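Local coordinates for envelope glycoprotein E (Human herpesvirus 1, PDB 2GIY), which pairs with gI as a viral receptor for the Fc part of host IgG and is required for cell-to-cell spread of the virus in epithelial cells, at residues I21-G26 / I164-Q169; Y45-V50 / C148-N153; T58-M63 / A84-S89. All coordinates share one frame; numbering follows the deposited sequence.

Interaction 1 (I21-G26 / I164-Q169); sequences ILFSPG and ISTAAQ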
loop_
_atom_site.group_PDB
_atom_site.type_symbol
_atom_site.label_atom_id
_atom_site.label_comp_id
_atom_site.label_asym_id
_atom_site.label_seq_id
_atom_site.Cartn_x
_atom_site.Cartn_y
_atom_site.Cartn_z
ATOM N N ILE A 21 -15.273 -2.030 -9.550
ATOM C CA ILE A 21 -15.494 -2.367 -10.946
ATOM C C ILE A 21 -17.000 -2.497 -11.111
ATOM O O ILE A 21 -17.614 -3.407 -10.555
ATOM C CB ILE A 21 -14.861 -3.719 -11.344
ATOM C CG1 ILE A 21 -13.342 -3.659 -11.196
ATOM C CG2 ILE A 21 -15.228 -4.054 -12.788
ATOM C CD1 ILE A 21 -12.652 -4.990 -11.466
ATOM N N LEU A 22 -17.597 -1.576 -11.856
ATOM C CA LEU A 22 -19.032 -1.629 -12.097
ATOM C C LEU A 22 -19.227 -2.327 -13.431
ATOM O O LEU A 22 -18.572 -1.981 -14.419
ATOM C CB LEU A 22 -19.625 -0.216 -12.145
ATOM C CG LEU A 22 -19.928 0.495 -10.819
ATOM C CD1 LEU A 22 -21.090 -0.204 -10.126
ATOM C CD2 LEU A 22 -18.695 0.499 -9.922
ATOM N N PHE A 23 -20.106 -3.321 -13.463
ATOM C CA PHE A 23 -20.364 -4.045 -14.697
ATOM C C PHE A 23 -21.855 -4.174 -14.978
ATOM O O PHE A 23 -22.680 -4.079 -14.071
ATOM C CB PHE A 23 -19.728 -5.441 -14.637
ATOM C CG PHE A 23 -20.449 -6.413 -13.734
ATOM C CD1 PHE A 23 -21.565 -7.117 -14.190
ATOM C CD2 PHE A 23 -20.007 -6.631 -12.434
ATOM C CE1 PHE A 23 -22.232 -8.028 -13.365
ATOM C CE2 PHE A 23 -20.666 -7.538 -11.596
ATOM C CZ PHE A 23 -21.782 -8.240 -12.065
ATOM N N SER A 24 -22.188 -4.382 -16.247
ATOM C CA SER A 24 -23.573 -4.573 -16.659
ATOM C C SER A 24 -23.678 -6.047 -17.024
ATOM O O SER A 24 -22.740 -6.619 -17.581
ATOM C CB SER A 24 -23.905 -3.698 -17.872
ATOM O OG SER A 24 -23.853 -2.322 -17.532
ATOM N N PRO A 25 -24.811 -6.689 -16.700
ATOM C CA PRO A 25 -25.007 -8.110 -17.006
ATOM C C PRO A 25 -24.700 -8.483 -18.457
ATOM O O PRO A 25 -25.154 -7.816 -19.393
ATOM C CB PRO A 25 -26.475 -8.336 -16.655
ATOM C CG PRO A 25 -26.698 -7.370 -15.535
ATOM C CD PRO A 25 -25.999 -6.126 -16.035
ATOM N N GLY A 26 -23.928 -9.550 -18.633
ATOM C CA GLY A 26 -23.576 -9.992 -19.970
ATOM C C GLY A 26 -22.179 -9.590 -20.403
ATOM O O GLY A 26 -21.648 -10.128 -21.377
ATOM N N ILE A 164 -16.996 -5.434 -6.835
ATOM C CA ILE A 164 -17.319 -5.798 -8.204
ATOM C C ILE A 164 -18.806 -6.067 -8.277
ATOM O O ILE A 164 -19.293 -7.041 -7.702
ATOM C CB ILE A 164 -16.554 -7.063 -8.611
ATOM C CG1 ILE A 164 -15.056 -6.838 -8.397
ATOM C CG2 ILE A 164 -16.855 -7.415 -10.068
ATOM C CD1 ILE A 164 -14.193 -8.066 -8.684
ATOM N N SER A 165 -19.539 -5.219 -8.987
ATOM C CA SER A 165 -20.979 -5.430 -9.056
ATOM C C SER A 165 -21.719 -4.561 -10.050
ATOM O O SER A 165 -21.135 -3.710 -10.723
ATOM C CB SER A 165 -21.589 -5.208 -7.678
ATOM O OG SER A 165 -21.362 -3.887 -7.246
ATOM N N THR A 166 -23.022 -4.805 -10.141
ATOM C CA THR A 166 -23.883 -4.027 -11.014
ATOM C C THR A 166 -24.181 -2.757 -10.228
ATOM O O THR A 166 -23.975 -2.714 -9.015
ATOM C CB THR A 166 -25.203 -4.759 -11.311
ATOM O OG1 THR A 166 -25.933 -4.955 -10.090
ATOM C CG2 THR A 166 -24.928 -6.108 -11.955
ATOM N N ALA A 167 -24.662 -1.727 -10.913
ATOM C CA ALA A 167 -24.960 -0.463 -10.258
ATOM C C ALA A 167 -26.011 -0.597 -9.153
ATOM O O ALA A 167 -25.856 -0.044 -8.068
ATOM C CB ALA A 167 -25.416 0.560 -11.294
ATOM N N ALA A 168 -27.073 -1.339 -9.434
ATOM C CA ALA A 168 -28.155 -1.522 -8.474
ATOM C C ALA A 168 -27.727 -2.229 -7.188
ATOM O O ALA A 168 -28.216 -1.908 -6.107
ATOM C CB ALA A 168 -29.301 -2.289 -9.134
ATOM N N GLN A 169 -26.805 -3.180 -7.310
ATOM C CA GLN A 169 -26.333 -3.944 -6.158
ATOM C C GLN A 169 -25.157 -3.306 -5.437
ATOM O O GLN A 169 -24.813 -3.703 -4.323
ATOM C CB GLN A 169 -25.918 -5.344 -6.601
ATOM C CG GLN A 169 -27.032 -6.162 -7.216
ATOM C CD GLN A 169 -26.506 -7.404 -7.905
ATOM O OE1 GLN A 169 -25.913 -7.323 -8.984
ATOM N NE2 GLN A 169 -26.705 -8.558 -7.281
HETATM O O HOH W 1 -24.336 -1.844 -13.631
#
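The carbonyl oxygen of Ser-165 is approached by two groups of the facing chain: Phe-23 N donates a hydrogen bond to Ser-165 O (3.0 Å), and the CA-H of Leu-22 also faces Ser-165 O, with CA 3.3 Å away. A second backbone bond runs from Ser-165 N to Ile-21 O (3.1 Å). Together they make a short parallel ladder that pairs Ile-21 with Ile-164 and Leu-22 with Ser-165. Past the ladder a water takes over, donating to Phe-23 O (2.8 Å) and accepting from Ala-167 N (2.7 Å).

Phe-23 carries most of the side-chain contact. With chi1 at 73°, its CG lies between the backbone N and the carbonyl carbon, and the ring rests against the opposite backbone, CE2 only 3.3 Å from Ser-165 CA. Thr-166 N stands over one ring face, offset toward the rim. The Thr-166 methyl CG2 meets Phe-23 CE1 at 3.6 Å, while CG2 of Ile-164 comes near CD2. Threonine suits this place because its two branches divide the work: CG2 packs against CE1 and CZ of the ring, and OG1 donates to Gln-169 OE1 (2.6 Å) on a lone pair in the amide plane. Ser-143 OG bonds both Thr-166 N and Gln-169 OE1, and Phe-29 meets the Phe-23 ring on the same chain.

The pairing resembles the parallel A'-to-G junction of an Ig V domain. Backbone bonds fix its register; as the ladder ends, the Phe-23 ring and the bridging water continue the attachment, while the Thr-166 to Gln-169 bond braces the 164-169 turn on its own side.

Interaction 2 (Y45-V50 / C148-N153); sequences YSMDVV and CVVYVN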
loop_
_atom_site.group_PDB
_atom_site.type_symbol
_atom_site.label_atom_id
_atom_site.label_comp_id
_atom_site.label_asym_id
_atom_site.label_seq_id
_atom_site.Cartn_x
_atom_site.Cartn_y
_atom_site.Cartn_z
ATOM N N TYR A 45 11.150 -18.427 0.738
ATOM C CA TYR A 45 9.833 -18.146 1.288
ATOM C C TYR A 45 8.723 -18.756 0.449
ATOM O O TYR A 45 8.939 -19.168 -0.694
ATOM C CB TYR A 45 9.603 -16.630 1.409
ATOM C CG TYR A 45 9.540 -15.869 0.094
ATOM C CD1 TYR A 45 10.704 -15.440 -0.551
ATOM C CD2 TYR A 45 8.311 -15.554 -0.493
ATOM C CE1 TYR A 45 10.645 -14.713 -1.747
ATOM C CE2 TYR A 45 8.241 -14.830 -1.689
ATOM C CZ TYR A 45 9.410 -14.415 -2.308
ATOM O OH TYR A 45 9.339 -13.707 -3.490
ATOM N N SER A 46 7.533 -18.828 1.037
ATOM C CA SER A 46 6.366 -19.337 0.334
ATOM C C SER A 46 5.453 -18.131 0.163
ATOM O O SER A 46 5.573 -17.148 0.893
ATOM C CB SER A 46 5.655 -20.411 1.160
ATOM O OG SER A 46 5.081 -19.853 2.331
ATOM N N MET A 47 4.556 -18.186 -0.812
ATOM C CA MET A 47 3.636 -17.077 -1.029
ATOM C C MET A 47 2.285 -17.609 -1.458
ATOM O O MET A 47 2.201 -18.628 -2.144
ATOM C CB MET A 47 4.180 -16.118 -2.098
ATOM C CG MET A 47 3.305 -14.891 -2.331
ATOM S SD MET A 47 4.040 -13.669 -3.444
ATOM C CE MET A 47 3.529 -14.318 -5.040
ATOM N N ASP A 48 1.227 -16.926 -1.030
ATOM C CA ASP A 48 -0.127 -17.306 -1.398
ATOM C C ASP A 48 -0.914 -16.051 -1.762
ATOM O O ASP A 48 -0.962 -15.097 -0.987
ATOM C CB ASP A 48 -0.831 -18.016 -0.236
ATOM C CG ASP A 48 -0.127 -19.285 0.189
ATOM O OD1 ASP A 48 -0.178 -20.274 -0.570
ATOM O OD2 ASP A 48 0.477 -19.288 1.283
ATOM N N VAL A 49 -1.503 -16.038 -2.954
ATOM C CA VAL A 49 -2.323 -14.908 -3.372
ATOM C C VAL A 49 -3.736 -15.447 -3.221
ATOM O O VAL A 49 -4.157 -16.343 -3.952
ATOM C CB VAL A 49 -2.040 -14.501 -4.827
ATOM C CG1 VAL A 49 -3.016 -13.409 -5.263
ATOM C CG2 VAL A 49 -0.600 -13.998 -4.946
ATOM N N VAL A 50 -4.463 -14.897 -2.259
ATOM C CA VAL A 50 -5.804 -15.370 -1.953
ATOM C C VAL A 50 -6.913 -14.393 -2.282
ATOM O O VAL A 50 -6.822 -13.210 -1.954
ATOM C CB VAL A 50 -5.921 -15.714 -0.441
ATOM C CG1 VAL A 50 -7.335 -16.162 -0.108
ATOM C CG2 VAL A 50 -4.913 -16.793 -0.069
ATOM N N CYS A 148 -8.284 -9.238 -2.134
ATOM C CA CYS A 148 -7.138 -9.979 -2.622
ATOM C C CYS A 148 -6.114 -9.831 -1.509
ATOM O O CYS A 148 -5.736 -8.712 -1.156
ATOM C CB CYS A 148 -6.608 -9.379 -3.925
ATOM S SG CYS A 148 -5.205 -10.314 -4.603
ATOM N N VAL A 149 -5.691 -10.955 -0.935
ATOM C CA VAL A 149 -4.735 -10.937 0.160
ATOM C C VAL A 149 -3.471 -11.712 -0.191
ATOM O O VAL A 149 -3.538 -12.841 -0.675
ATOM C CB VAL A 149 -5.344 -11.562 1.437
ATOM C CG1 VAL A 149 -4.380 -11.415 2.604
ATOM C CG2 VAL A 149 -6.687 -10.901 1.752
ATOM N N VAL A 150 -2.318 -11.107 0.058
ATOM C CA VAL A 150 -1.068 -11.782 -0.238
ATOM C C VAL A 150 -0.326 -12.198 1.019
ATOM O O VAL A 150 0.049 -11.359 1.841
ATOM C CB VAL A 150 -0.134 -10.900 -1.086
ATOM C CG1 VAL A 150 1.128 -11.682 -1.453
ATOM C CG2 VAL A 150 -0.859 -10.439 -2.348
ATOM N N TYR A 151 -0.118 -13.502 1.160
ATOM C CA TYR A 151 0.613 -14.038 2.295
ATOM C C TYR A 151 2.027 -14.397 1.877
ATOM O O TYR A 151 2.268 -14.796 0.739
ATOM C CB TYR A 151 -0.023 -15.322 2.835
ATOM C CG TYR A 151 -1.382 -15.164 3.464
ATOM C CD1 TYR A 151 -2.526 -15.050 2.676
ATOM C CD2 TYR A 151 -1.527 -15.139 4.850
ATOM C CE1 TYR A 151 -3.790 -14.917 3.256
ATOM C CE2 TYR A 151 -2.785 -15.006 5.441
ATOM C CZ TYR A 151 -3.909 -14.897 4.638
ATOM O OH TYR A 151 -5.155 -14.779 5.215
ATOM N N VAL A 152 2.954 -14.234 2.811
ATOM C CA VAL A 152 4.345 -14.618 2.616
ATOM C C VAL A 152 4.640 -15.355 3.918
ATOM O O VAL A 152 4.525 -14.778 4.999
ATOM C CB VAL A 152 5.285 -13.416 2.483
ATOM C CG1 VAL A 152 6.735 -13.891 2.570
ATOM C CG2 VAL A 152 5.041 -12.707 1.151
ATOM N N ASN A 153 4.989 -16.632 3.812
ATOM C CA ASN A 153 5.260 -17.451 4.990
ATOM C C ASN A 153 4.074 -17.416 5.948
ATOM O O ASN A 153 4.237 -17.280 7.160
ATOM C CB ASN A 153 6.528 -16.983 5.706
ATOM C CG ASN A 153 7.773 -17.198 4.873
ATOM O OD1 ASN A 153 7.860 -18.162 4.106
ATOM N ND2 ASN A 153 8.748 -16.313 5.026
HETATM O O HOH W 2 7.634 -20.746 4.470
#
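In both Asn-153 and Tyr-151 the first torsion, -66° and -67°, sets CG beside the residue's own backbone N. Asn-153 OD1 reaches Ser-46 N and accepts its hydrogen bond (3.2 Å), as Asn-153 N donates to Ser-46 O (3.0 Å). A side-chain carbonyl thus stands in for a backbone one just where the strand ends, and asparagine fits because it also tolerates the left-handed backbone found here. A water donates to the same OD1.

The rest is an antiparallel ladder. Asp-48 with Tyr-151 and Val-50 with Val-149 are hydrogen-bonded pairs; the bond from Val-149 N to Val-50 O is 2.7 Å long and nearly straight at 171°. Beside these pairs CG2 of Val-50 lies 4.0 Å from Tyr-151 CE1, and Asp-48 turns OD1 to Ser-99 OG. On the other face, Met-47 CG touches Val-150 CG1 (4.0 Å) and Val-49 CG1 touches Cys-148 SG (3.8 Å), with Met-15 of strand 11-16 packed on Cys-148 and Val-150.

By their order in the sheet these strands correspond to C and F, as in an Ig V domain. Beta-branched valines suit the extended chain. Met-47, Val-49, Val-150 and Val-152 form a buried apolar face, and backbone bonds across the pair alternate with bonds to strands 96-103 and 155-165.

Interaction 3 (T58-M63 / A84-S89); sequences TSCAEM and APCAAS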
loop_
_atom_site.group_PDB
_atom_site.type_symbol
_atom_site.label_atom_id
_atom_site.label_comp_id
_atom_site.label_asym_id
_atom_site.label_seq_id
_atom_site.Cartn_x
_atom_site.Cartn_y
_atom_site.Cartn_z
ATOM N N THR A 58 -28.689 -6.578 0.185
ATOM C CA THR A 58 -29.389 -5.437 -0.386
ATOM C C THR A 58 -29.696 -4.390 0.684
ATOM O O THR A 58 -29.686 -3.188 0.410
ATOM C CB THR A 58 -30.718 -5.896 -1.017
ATOM O OG1 THR A 58 -30.453 -6.905 -1.998
ATOM C CG2 THR A 58 -31.442 -4.726 -1.666
ATOM N N SER A 59 -29.963 -4.853 1.901
ATOM C CA SER A 59 -30.297 -3.962 3.008
ATOM C C SER A 59 -29.106 -3.301 3.700
ATOM O O SER A 59 -29.286 -2.524 4.634
ATOM C CB SER A 59 -31.153 -4.706 4.041
ATOM O OG SER A 59 -30.568 -5.945 4.393
ATOM N N CYS A 60 -27.892 -3.606 3.253
ATOM C CA CYS A 60 -26.711 -2.983 3.837
ATOM C C CYS A 60 -26.517 -1.611 3.212
ATOM O O CYS A 60 -26.612 -1.458 1.992
ATOM C CB CYS A 60 -25.457 -3.827 3.585
ATOM S SG CYS A 60 -25.365 -5.345 4.578
ATOM N N ALA A 61 -26.256 -0.612 4.051
ATOM C CA ALA A 61 -26.029 0.745 3.569
ATOM C C ALA A 61 -24.619 0.778 3.001
ATOM O O ALA A 61 -24.340 1.455 2.015
ATOM C CB ALA A 61 -26.156 1.742 4.716
ATOM N N GLU A 62 -23.731 0.030 3.641
ATOM C CA GLU A 62 -22.345 -0.046 3.217
ATOM C C GLU A 62 -21.695 -1.272 3.833
ATOM O O GLU A 62 -22.174 -1.805 4.835
ATOM C CB GLU A 62 -21.593 1.209 3.656
ATOM C CG GLU A 62 -21.789 1.554 5.121
ATOM C CD GLU A 62 -21.058 2.820 5.521
ATOM O OE1 GLU A 62 -21.262 3.858 4.858
ATOM O OE2 GLU A 62 -20.281 2.770 6.500
ATOM N N MET A 63 -20.607 -1.723 3.219
ATOM C CA MET A 63 -19.877 -2.872 3.727
ATOM C C MET A 63 -18.740 -2.328 4.568
ATOM O O MET A 63 -18.174 -1.289 4.248
ATOM C CB MET A 63 -19.316 -3.709 2.573
ATOM C CG MET A 63 -20.371 -4.493 1.807
ATOM S SD MET A 63 -21.185 -5.699 2.874
ATOM C CE MET A 63 -19.825 -6.780 3.232
ATOM N N ALA A 84 -23.752 -6.458 11.780
ATOM C CA ALA A 84 -24.784 -7.247 11.111
ATOM C C ALA A 84 -24.151 -8.077 9.997
ATOM O O ALA A 84 -23.016 -8.542 10.153
ATOM C CB ALA A 84 -25.846 -6.292 10.573
ATOM N N PRO A 85 -24.860 -8.296 8.868
ATOM C CA PRO A 85 -24.221 -9.090 7.815
ATOM C C PRO A 85 -23.503 -8.202 6.794
ATOM O O PRO A 85 -23.307 -8.601 5.641
ATOM C CB PRO A 85 -25.400 -9.819 7.187
ATOM C CG PRO A 85 -26.445 -8.748 7.192
ATOM C CD PRO A 85 -26.308 -8.175 8.600
ATOM N N CYS A 86 -23.118 -7.001 7.222
ATOM C CA CYS A 86 -22.443 -6.042 6.349
ATOM C C CYS A 86 -20.971 -5.888 6.687
ATOM O O CYS A 86 -20.402 -4.817 6.483
ATOM C CB CYS A 86 -23.098 -4.664 6.465
ATOM S SG CYS A 86 -24.916 -4.679 6.435
ATOM N N ALA A 87 -20.349 -6.945 7.192
ATOM C CA ALA A 87 -18.945 -6.869 7.565
ATOM C C ALA A 87 -18.080 -7.952 6.938
ATOM O O ALA A 87 -18.512 -9.087 6.770
ATOM C CB ALA A 87 -18.812 -6.934 9.084
ATOM N N ALA A 88 -16.851 -7.578 6.594
ATOM C CA ALA A 88 -15.875 -8.510 6.042
ATOM C C ALA A 88 -14.817 -8.556 7.142
ATOM O O ALA A 88 -14.032 -7.617 7.297
ATOM C CB ALA A 88 -15.289 -7.961 4.745
ATOM N N SER A 89 -14.815 -9.634 7.922
ATOM C CA SER A 89 -13.880 -9.755 9.041
ATOM C C SER A 89 -13.357 -11.163 9.267
ATOM O O SER A 89 -12.455 -11.374 10.079
ATOM C CB SER A 89 -14.560 -9.280 10.327
ATOM O OG SER A 89 -15.676 -10.107 10.634
#
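Cys-60 and Cys-86 are joined covalently, SG to SG at 2.0 Å, and together with Met-63 they account for most of the surface this contact buries. The disulfide torsion is -90°, the stagger at which a sulfur-sulfur bond is relaxed, and its sign makes the bridge left-handed. Both cysteines place SG anti to their own carbonyl carbon; chi1 is -73° at Cys-60 and -45° at Cys-86. Cysteine is the natural choice here, since residues 58-61 form an irregular loop and the bond pins it directly to Cys-86, next to Ala-87. Pro-85 flanks the bridge, its CG 4.4 Å from Cys-60 SG, and its ring limits the freedom of the chain leading into Cys-86.

Met-63 lies against the backbone of Cys-86. Its chain bends at both chi2 and chi3, and the thioether comes to rest on the peptide: SD is 3.7 Å from Cys-86 CA, and CE is 3.7 Å from Cys-86 C. The flexible, unbranched methionine can follow such a surface closely. The CA-H of Met-63 faces Cys-86 O (CA to O 3.4 Å), and Glu-62 O lies 3.4 Å from Cys-86 CB. The Met-63 side chain also packs on Val-56 and on Leu-145 of strand 144-152, which links this corner to the larger sheet. Arg-171 bonds Thr-58 O and, weakly, Cys-60 O.

Backbone bonds of Cys-86 and Ala-88 with Arg-64 begin a small parallel sheet, in which strand 63-66 lies between 87-88 and 173-176. The arrangement is that of a disulfide fastening a loop at the entrance to two neighbouring parallel strands, here beside the Ig-like sheet of the gE ectodomain's C-terminal domain.

How the interactions relate
From the N terminus, residues 21-26 open the longest loop, which closes only when 164-169 arrives at interaction 1. Within it, 45-50 opens a second loop, closed by 148-153 at interaction 2. Inside that lies the shortest, from 58-63 to 84-89, locked by interaction 3. The three are nested and none cross. Interactions 1 and 2 belong to one sheet, since strands 144-152 and 155-165 are successive and adjacent, yet their centres are about 28 Å apart, on opposite sides of the chain's centre. Interaction 3 lies at the start of the small parallel sheet, its centre about 17 Å from that of interaction 1 and about 26 Å from that of interaction 2.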